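Long-range contacts in protein FucU (PDB 3MVK), which probably interconverts the alpha and beta anomers of L-fucose and the pyranose and furanose forms of beta-D-ribose, as a sugar mutarotase of the RbsD/FucU family: residues G[25-30]-G[123-128]; G[31-36]-G[114-119]; G[61-66]-G[139-144]. All coordinates share one frame; numbering follows the deposited sequence.

Contact 1 (G[25-30]-G[123-128]); sequences QLVIAD and YCVIAS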
loop_
_atom_site.group_PDB
_atom_site.type_symbol
_atom_site.label_atom_id
_atom_site.label_comp_id
_atom_site.label_asym_id
_atom_site.label_seq_id
_atom_site.Cartn_x
_atom_site.Cartn_y
_atom_site.Cartn_z
ATOM N N GLN G 25 -7.949 25.727 -2.478
ATOM C CA GLN G 25 -6.781 26.563 -2.151
ATOM C C GLN G 25 -5.468 25.801 -2.294
ATOM O O GLN G 25 -5.388 24.592 -2.052
ATOM C CB GLN G 25 -6.885 27.101 -0.729
ATOM C CG GLN G 25 -8.027 28.086 -0.577
ATOM C CD GLN G 25 -8.181 28.595 0.838
ATOM O OE1 GLN G 25 -7.486 28.155 1.748
ATOM N NE2 GLN G 25 -9.127 29.516 1.034
ATOM N N LEU G 26 -4.425 26.523 -2.693
ATOM C CA LEU G 26 -3.093 25.986 -2.589
ATOM C C LEU G 26 -2.226 26.993 -1.837
ATOM O O LEU G 26 -2.556 28.185 -1.758
ATOM C CB LEU G 26 -2.508 25.664 -3.974
ATOM C CG LEU G 26 -2.291 26.820 -4.958
ATOM C CD1 LEU G 26 -1.086 27.694 -4.578
ATOM C CD2 LEU G 26 -2.111 26.291 -6.371
ATOM N N VAL G 27 -1.121 26.517 -1.294
ATOM C CA VAL G 27 -0.219 27.380 -0.560
ATOM C C VAL G 27 1.125 27.408 -1.277
ATOM O O VAL G 27 1.702 26.354 -1.563
ATOM C CB VAL G 27 0.036 26.839 0.858
ATOM C CG1 VAL G 27 1.016 27.744 1.623
ATOM C CG2 VAL G 27 -1.266 26.710 1.655
ATOM N N ILE G 28 1.618 28.606 -1.578
ATOM C CA ILE G 28 3.028 28.750 -1.967
ATOM C C ILE G 28 3.771 28.984 -0.667
ATOM O O ILE G 28 3.597 30.036 -0.032
ATOM C CB ILE G 28 3.243 29.939 -2.947
ATOM C CG1 ILE G 28 2.356 29.761 -4.185
ATOM C CG2 ILE G 28 4.745 30.063 -3.310
ATOM C CD1 ILE G 28 2.381 30.921 -5.136
ATOM N N ALA G 29 4.562 28.000 -0.259
ATOM C CA ALA G 29 5.230 28.012 1.046
ATOM C C ALA G 29 6.632 28.553 0.847
ATOM O O ALA G 29 7.357 28.093 -0.035
ATOM C CB ALA G 29 5.269 26.585 1.626
ATOM N N ASP G 30 7.021 29.526 1.672
ATOM C CA ASP G 30 8.404 29.998 1.632
ATOM C C ASP G 30 9.374 28.949 2.219
ATOM O O ASP G 30 8.949 27.902 2.728
ATOM C CB ASP G 30 8.534 31.419 2.265
ATOM C CG ASP G 30 8.321 31.451 3.791
ATOM O OD1 ASP G 30 8.566 30.444 4.509
ATOM O OD2 ASP G 30 7.949 32.549 4.283
ATOM N N TYR G 123 -5.503 22.142 -0.604
ATOM C CA TYR G 123 -5.441 20.939 -1.442
ATOM C C TYR G 123 -3.984 20.571 -1.736
ATOM O O TYR G 123 -3.634 19.394 -1.809
ATOM C CB TYR G 123 -6.212 21.170 -2.738
ATOM C CG TYR G 123 -6.298 19.934 -3.604
ATOM C CD1 TYR G 123 -7.072 18.841 -3.211
ATOM C CD2 TYR G 123 -5.586 19.855 -4.799
ATOM C CE1 TYR G 123 -7.146 17.696 -4.014
ATOM C CE2 TYR G 123 -5.654 18.715 -5.625
ATOM C CZ TYR G 123 -6.434 17.646 -5.210
ATOM O OH TYR G 123 -6.518 16.503 -5.970
ATOM N N CYS G 124 -3.139 21.593 -1.904
ATOM C CA CYS G 124 -1.760 21.378 -2.271
ATOM C C CYS G 124 -0.885 22.441 -1.600
ATOM O O CYS G 124 -1.271 23.600 -1.536
ATOM C CB CYS G 124 -1.640 21.499 -3.783
ATOM S SG CYS G 124 0.047 21.519 -4.460
ATOM N N VAL G 125 0.274 22.022 -1.102
ATOM C CA VAL G 125 1.291 22.959 -0.565
ATOM C C VAL G 125 2.511 22.812 -1.468
ATOM O O VAL G 125 3.015 21.709 -1.688
ATOM C CB VAL G 125 1.668 22.608 0.898
ATOM C CG1 VAL G 125 2.763 23.547 1.425
ATOM C CG2 VAL G 125 0.437 22.669 1.795
ATOM N N ILE G 126 2.947 23.924 -2.035
ATOM C CA ILE G 126 4.133 23.960 -2.884
ATOM C C ILE G 126 5.297 24.452 -2.041
ATOM O O ILE G 126 5.284 25.596 -1.591
ATOM C CB ILE G 126 3.916 24.924 -4.046
ATOM C CG1 ILE G 126 2.748 24.451 -4.915
ATOM C CG2 ILE G 126 5.196 25.079 -4.892
ATOM C CD1 ILE G 126 2.253 25.546 -5.870
ATOM N N ALA G 127 6.301 23.595 -1.850
ATOM C CA ALA G 127 7.432 23.930 -0.963
ATOM C C ALA G 127 8.500 24.648 -1.782
ATOM O O ALA G 127 9.323 23.995 -2.440
ATOM C CB ALA G 127 7.996 22.666 -0.322
ATOM N N SER G 128 8.470 25.978 -1.769
ATOM C CA SER G 128 9.480 26.743 -2.524
ATOM C C SER G 128 10.770 26.825 -1.750
ATOM O O SER G 128 10.876 26.356 -0.608
ATOM C CB SER G 128 9.017 28.176 -2.841
ATOM O OG SER G 128 9.180 29.048 -1.728
HETATM O O HOH W 1 9.009 25.501 1.479
#

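Contact 2 (G[31-36]-G[114-119]); sequences GNFPAE and AFYEQA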
loop_
_atom_site.group_PDB
_atom_site.type_symbol
_atom_site.label_atom_id
_atom_site.label_comp_id
_atom_site.label_asym_id
_atom_site.label_seq_id
_atom_site.Cartn_x
_atom_site.Cartn_y
_atom_site.Cartn_z
ATOM N N GLY G 31 10.672 29.206 2.090
ATOM C CA GLY G 31 11.705 28.249 2.471
ATOM C C GLY G 31 11.688 27.888 3.949
ATOM O O GLY G 31 12.123 26.794 4.339
ATOM N N ASN G 32 11.176 28.799 4.767
ATOM C CA ASN G 32 11.121 28.564 6.198
ATOM C C ASN G 32 9.848 27.879 6.675
ATOM O O ASN G 32 9.731 27.522 7.825
ATOM C CB ASN G 32 11.291 29.880 6.947
ATOM C CG ASN G 32 12.740 30.264 7.093
ATOM O OD1 ASN G 32 13.221 31.186 6.437
ATOM N ND2 ASN G 32 13.454 29.535 7.924
ATOM N N PHE G 33 8.873 27.729 5.784
ATOM C CA PHE G 33 7.574 27.216 6.172
ATOM C C PHE G 33 7.660 25.717 6.432
ATOM O O PHE G 33 8.383 25.000 5.749
ATOM C CB PHE G 33 6.605 27.474 5.024
ATOM C CG PHE G 33 5.155 27.282 5.367
ATOM C CD1 PHE G 33 4.452 28.282 6.027
ATOM C CD2 PHE G 33 4.474 26.110 4.976
ATOM C CE1 PHE G 33 3.075 28.145 6.308
ATOM C CE2 PHE G 33 3.100 25.965 5.253
ATOM C CZ PHE G 33 2.415 26.973 5.906
ATOM N N PRO G 34 6.889 25.234 7.412
ATOM C CA PRO G 34 6.825 23.794 7.697
ATOM C C PRO G 34 5.908 23.099 6.682
ATOM O O PRO G 34 4.794 22.688 7.014
ATOM C CB PRO G 34 6.259 23.749 9.125
ATOM C CG PRO G 34 5.479 25.019 9.265
ATOM C CD PRO G 34 6.179 26.050 8.420
ATOM N N ALA G 35 6.399 22.951 5.440
ATOM C CA ALA G 35 5.511 22.565 4.331
ATOM C C ALA G 35 5.024 21.116 4.479
ATOM O O ALA G 35 3.856 20.804 4.188
ATOM C CB ALA G 35 6.218 22.738 3.002
ATOM N N GLU G 36 5.918 20.235 4.923
ATOM C CA GLU G 36 5.610 18.804 5.007
ATOM C C GLU G 36 4.647 18.507 6.150
ATOM O O GLU G 36 3.744 17.678 6.005
ATOM C CB GLU G 36 6.874 17.952 5.111
ATOM C CG GLU G 36 7.772 17.978 3.878
ATOM C CD GLU G 36 7.196 17.241 2.664
ATOM O OE1 GLU G 36 6.176 16.520 2.802
ATOM O OE2 GLU G 36 7.750 17.411 1.547
ATOM N N ALA G 114 -3.178 31.426 12.831
ATOM C CA ALA G 114 -4.382 31.321 12.004
ATOM C C ALA G 114 -4.016 30.954 10.559
ATOM O O ALA G 114 -4.734 30.196 9.881
ATOM C CB ALA G 114 -5.166 32.630 12.044
ATOM N N PHE G 115 -2.919 31.521 10.071
ATOM C CA PHE G 115 -2.425 31.176 8.736
ATOM C C PHE G 115 -2.106 29.684 8.668
ATOM O O PHE G 115 -2.513 29.010 7.716
ATOM C CB PHE G 115 -1.197 32.014 8.366
ATOM C CG PHE G 115 -0.772 31.857 6.945
ATOM C CD1 PHE G 115 -1.122 32.817 5.988
ATOM C CD2 PHE G 115 -0.009 30.760 6.552
ATOM C CE1 PHE G 115 -0.727 32.667 4.642
ATOM C CE2 PHE G 115 0.396 30.609 5.233
ATOM C CZ PHE G 115 0.031 31.559 4.265
ATOM N N TYR G 116 -1.405 29.156 9.676
ATOM C CA TYR G 116 -1.089 27.718 9.663
ATOM C C TYR G 116 -2.363 26.883 9.623
ATOM O O TYR G 116 -2.430 25.895 8.891
ATOM C CB TYR G 116 -0.256 27.319 10.864
ATOM C CG TYR G 116 1.162 27.822 10.878
ATOM C CD1 TYR G 116 1.991 27.713 9.758
ATOM C CD2 TYR G 116 1.708 28.342 12.052
ATOM C CE1 TYR G 116 3.311 28.143 9.807
ATOM C CE2 TYR G 116 3.024 28.769 12.104
ATOM C CZ TYR G 116 3.813 28.676 10.983
ATOM O OH TYR G 116 5.125 29.105 11.045
ATOM N N GLU G 117 -3.370 27.296 10.399
ATOM C CA GLU G 117 -4.635 26.555 10.478
ATOM C C GLU G 117 -5.344 26.530 9.143
ATOM O O GLU G 117 -5.841 25.477 8.721
ATOM C CB GLU G 117 -5.554 27.119 11.586
ATOM C CG GLU G 117 -5.049 26.804 12.991
ATOM C CD GLU G 117 -4.704 25.322 13.139
ATOM O OE1 GLU G 117 -5.612 24.474 13.009
ATOM O OE2 GLU G 117 -3.521 25.003 13.346
ATOM N N GLN G 118 -5.347 27.660 8.449
ATOM C CA GLN G 118 -5.960 27.717 7.118
ATOM C C GLN G 118 -5.170 26.884 6.102
ATOM O O GLN G 118 -5.769 26.227 5.243
ATOM C CB GLN G 118 -6.093 29.164 6.629
ATOM C CG GLN G 118 -6.883 29.327 5.307
ATOM C CD GLN G 118 -8.274 28.682 5.346
ATOM O OE1 GLN G 118 -8.945 28.690 6.384
ATOM N NE2 GLN G 118 -8.722 28.143 4.209
ATOM N N ALA G 119 -3.837 26.923 6.201
ATOM C CA ALA G 119 -2.968 26.184 5.268
ATOM C C ALA G 119 -3.131 24.684 5.386
ATOM O O ALA G 119 -2.923 23.959 4.422
ATOM C CB ALA G 119 -1.497 26.590 5.460
#

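Contact 3 (G[61-66]-G[139-144]); sequences TVFPLD and LQKGVV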
loop_
_atom_site.group_PDB
_atom_site.type_symbol
_atom_site.label_atom_id
_atom_site.label_comp_id
_atom_site.label_asym_id
_atom_site.label_seq_id
_atom_site.Cartn_x
_atom_site.Cartn_y
_atom_site.Cartn_z
ATOM N N THR G 61 -0.468 32.013 -14.764
ATOM C CA THR G 61 -0.724 31.779 -16.190
ATOM C C THR G 61 -1.787 30.692 -16.429
ATOM O O THR G 61 -2.428 30.662 -17.487
ATOM C CB THR G 61 0.556 31.460 -16.979
ATOM O OG1 THR G 61 0.998 30.147 -16.642
ATOM C CG2 THR G 61 1.651 32.470 -16.688
ATOM N N VAL G 62 -1.991 29.805 -15.455
ATOM C CA VAL G 62 -2.945 28.711 -15.624
ATOM C C VAL G 62 -4.066 28.637 -14.580
ATOM O O VAL G 62 -4.966 27.801 -14.681
ATOM C CB VAL G 62 -2.228 27.340 -15.729
ATOM C CG1 VAL G 62 -1.358 27.292 -16.970
ATOM C CG2 VAL G 62 -1.414 27.046 -14.474
ATOM N N PHE G 63 -4.038 29.537 -13.604
ATOM C CA PHE G 63 -4.859 29.408 -12.404
ATOM C C PHE G 63 -5.600 30.716 -12.198
ATOM O O PHE G 63 -4.986 31.736 -11.841
ATOM C CB PHE G 63 -3.929 29.125 -11.219
ATOM C CG PHE G 63 -4.613 28.871 -9.889
ATOM C CD1 PHE G 63 -4.801 27.561 -9.431
ATOM C CD2 PHE G 63 -4.952 29.921 -9.050
ATOM C CE1 PHE G 63 -5.376 27.300 -8.162
ATOM C CE2 PHE G 63 -5.530 29.684 -7.788
ATOM C CZ PHE G 63 -5.737 28.370 -7.337
ATOM N N PRO G 64 -6.916 30.709 -12.445
ATOM C CA PRO G 64 -7.713 31.909 -12.213
ATOM C C PRO G 64 -7.942 32.158 -10.724
ATOM O O PRO G 64 -8.255 31.227 -9.958
ATOM C CB PRO G 64 -9.045 31.590 -12.929
ATOM C CG PRO G 64 -9.160 30.118 -12.829
ATOM C CD PRO G 64 -7.744 29.554 -12.852
ATOM N N LEU G 65 -7.758 33.408 -10.307
ATOM C CA LEU G 65 -8.026 33.768 -8.920
ATOM C C LEU G 65 -9.506 34.020 -8.727
ATOM O O LEU G 65 -10.128 34.708 -9.549
ATOM C CB LEU G 65 -7.251 35.026 -8.529
ATOM C CG LEU G 65 -5.746 34.858 -8.339
ATOM C CD1 LEU G 65 -5.120 36.220 -8.105
ATOM C CD2 LEU G 65 -5.454 33.902 -7.171
ATOM N N ASP G 66 -10.034 33.522 -7.613
ATOM C CA ASP G 66 -11.458 33.585 -7.292
ATOM C C ASP G 66 -12.009 35.009 -7.202
ATOM O O ASP G 66 -11.509 35.826 -6.410
ATOM C CB ASP G 66 -11.738 32.840 -5.993
ATOM C CG ASP G 66 -13.199 32.418 -5.845
ATOM O OD1 ASP G 66 -14.040 32.735 -6.735
ATOM O OD2 ASP G 66 -13.500 31.774 -4.817
ATOM N N LEU G 139 -3.571 30.810 -2.276
ATOM C CA LEU G 139 -4.325 31.233 -3.463
ATOM C C LEU G 139 -5.602 30.416 -3.545
ATOM O O LEU G 139 -5.550 29.197 -3.345
ATOM C CB LEU G 139 -3.529 30.972 -4.730
ATOM C CG LEU G 139 -2.214 31.739 -4.902
ATOM C CD1 LEU G 139 -1.638 31.384 -6.257
ATOM C CD2 LEU G 139 -2.493 33.244 -4.818
ATOM N N GLN G 140 -6.732 31.075 -3.802
ATOM C CA GLN G 140 -8.016 30.382 -3.950
ATOM C C GLN G 140 -8.467 30.412 -5.404
ATOM O O GLN G 140 -8.510 31.475 -6.036
ATOM C CB GLN G 140 -9.095 31.042 -3.086
ATOM C CG GLN G 140 -10.412 30.270 -3.097
ATOM C CD GLN G 140 -11.328 30.730 -1.993
ATOM O OE1 GLN G 140 -10.993 30.618 -0.808
ATOM N NE2 GLN G 140 -12.500 31.247 -2.365
ATOM N N LYS G 141 -8.846 29.249 -5.930
ATOM C CA LYS G 141 -9.142 29.140 -7.351
ATOM C C LYS G 141 -10.533 29.641 -7.692
ATOM O O LYS G 141 -11.495 29.386 -6.972
ATOM C CB LYS G 141 -8.983 27.697 -7.834
ATOM C CG LYS G 141 -9.041 27.570 -9.372
ATOM C CD LYS G 141 -8.713 26.127 -9.784
ATOM C CE LYS G 141 -8.687 25.988 -11.287
ATOM N NZ LYS G 141 -8.399 24.603 -11.789
ATOM N N GLY G 142 -10.607 30.355 -8.804
ATOM C CA GLY G 142 -11.858 30.840 -9.309
ATOM C C GLY G 142 -12.482 29.925 -10.338
ATOM O O GLY G 142 -12.195 28.722 -10.378
ATOM N N VAL G 143 -13.364 30.527 -11.131
ATOM C CA VAL G 143 -14.194 29.842 -12.118
ATOM C C VAL G 143 -13.519 29.972 -13.468
ATOM O O VAL G 143 -12.860 30.977 -13.748
ATOM C CB VAL G 143 -15.595 30.523 -12.208
ATOM C CG1 VAL G 143 -16.383 30.076 -13.450
ATOM C CG2 VAL G 143 -16.379 30.241 -10.941
ATOM N N VAL G 144 -13.685 28.940 -14.290
ATOM C CA VAL G 144 -13.369 29.011 -15.708
ATOM C C VAL G 144 -14.732 29.136 -16.399
ATOM O O VAL G 144 -15.528 28.184 -16.403
ATOM C CB VAL G 144 -12.587 27.771 -16.182
ATOM C CG1 VAL G 144 -12.238 27.883 -17.668
ATOM C CG2 VAL G 144 -11.329 27.587 -15.360
HETATM O O HOH W 2 -5.882 25.929 -12.902
#

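Contact 1 (G[25-30]-G[123-128])
Ile126 and Ala29 sit at the heart of a parallel pair, strand 124-128 beside strand 25-29, whose axes come within 4.7 Å. Both polar backbone atoms of Ile126 are used: its N donates to Val27 O at 2.8 Å, almost straight at 175°, and its O accepts from Ala29 N. The side chain of Ile126 turns CG1 anti to its own carbonyl carbon (chi1 -62°) and brings CD1 to 4.2 Å from Leu26 CD1. On the reverse face, Ala29 CB packs 3.9 Å from Val125 CG1. At the end of the pair Ser128 grips one carbonyl twice: Ala29 O accepts from Ser128 OG at 2.7 Å and from Ser128 N at 3.0 Å. The hydroxyl reaches it because OG lies between its own N and carbonyl carbon (chi1 80°), and OG is also bonded to Glu130 N. This double hold pins the chain just before Asp30, whose OD2 accepts from Ala135 N while OD1 is hydrogen-bonded to a glycerol probably left from crystallisation. The pair is central in a mixed sheet, with strand 43-47 along 124-128 and antiparallel strand 137-140 along 25-29; helices 11-19 and 52-60 cover the face of Leu26, Ile28 and Ile126, while on the opposite face Ala119 of helix 112-119 packs on Val27.

Contact 2 (G[31-36]-G[114-119])
Phe33 and Tyr116 form an aromatic packing contact between the turn that leads from strand 25-29 into helix 35-38 and the side of helix 112-119. The turn is an inverse gamma turn centred on Pro34, which is also the N-cap of helix 35-38; a weak bond from Ala35 N to Phe33 O, 2.9 Å, spans it. No hydrogen bond joins the two segments, and the join is made by buried apolar surface. Phe33 carries it. Its CG is anti to the backbone N (chi1 -167°), which sends the ring out toward the helix, where it slides past the Tyr116 ring in the opposite direction. The two planes are turned 46° to each other with centroids 5.6 Å apart, and the touch is made by Phe33 CE1, 3.5 Å from Tyr116 CE1 at the edge of the tyrosine ring. Phe33 CE1 also meets the edge of the Phe115 ring, 3.8 Å from CE2. Pro34 crosses the tyrosine at about a right angle, its CD 3.8 Å from Tyr116 CE1. The tyrosine hydroxyl is bonded to Arg112 NH2, and Met76 of strand 73-76 packs against Phe33, Phe115 and Tyr116; His22 and Asp24 of a neighbouring subunit pack on Tyr116 and Pro34. An alanine in place of Phe33 would probably open a gap between turn and helix and leave the Tyr116 ring less firmly set. The far tip of the phenylalanine ends against Ala119, whose CB lies 4.0 Å from Phe33 CZ, at the ring's edge and near its plane.

Contact 3 (G[61-66]-G[139-144])
Lys141 lays its aliphatic chain over one face of the Phe63 ring. Phe63 CG is anti to its backbone N (chi1 -176°), bringing the ring under the extended lysine: Lys141 CG stands 4.1 Å from the ring centroid and 20° off the normal, a CH-pi contact displaced toward the rim. The amine goes on to the carbonyl oxygens of Leu17 and Met20, and a water accepting from Lys141 NZ donates to Val62 O, so the charged end is well supplied with partners. The side chains of Asp66 and Gln140 cross at a slant, with carboxylate and amide planes 47° apart. Gln140 NE2 donates to the anti lone pair of Asp66 OD2 at 2.7 Å, while Asp66 OD1 takes His22 NE2 and Tyr68 N. Leu65 CD2 touches Leu139 CD2 at 3.8 Å as the two leucines cross. Between these pairs the backbones form a single bridge, Leu65 with Lys141: Gly142 N donates to Pro64 O at 2.8 Å, and Asp66 N to Gln140 O at 3.0 Å. Gly142 CA lies 3.4 Å from Asp66 CA, the two backbones being packed directly against each other. Beyond it, Val143 lies by a glycerol, probably from the crystallisation liquor, and against His22 and Tyr68; Val143 also packs on Asn32 of a neighbouring subunit, consistent with the sugar pockets that the RbsD/FucU family builds at subunit interfaces.

In the fold
From the N terminus the chain passes helix 11-19 and enters 25-30, whose partner 123-128 returns 93 residues later to close the loop of contact 1. Contact 2 is nested inside that loop: 31-36 follows directly, and 114-119 precedes the returning strand, so a turn and a helix pack over the pair, with Gln25 OE1 bonded to Gln118 NE2. Contact 3 starts within both loops at 61-66 but finishes beyond them at 139-144, and therefore crosses the other two. It adjoins contact 1 through neighbouring strands 25-29 and 137-140, where Leu26 O meets Leu139 N, whereas contacts 2 and 3 do not touch, their centres about 21 Å apart.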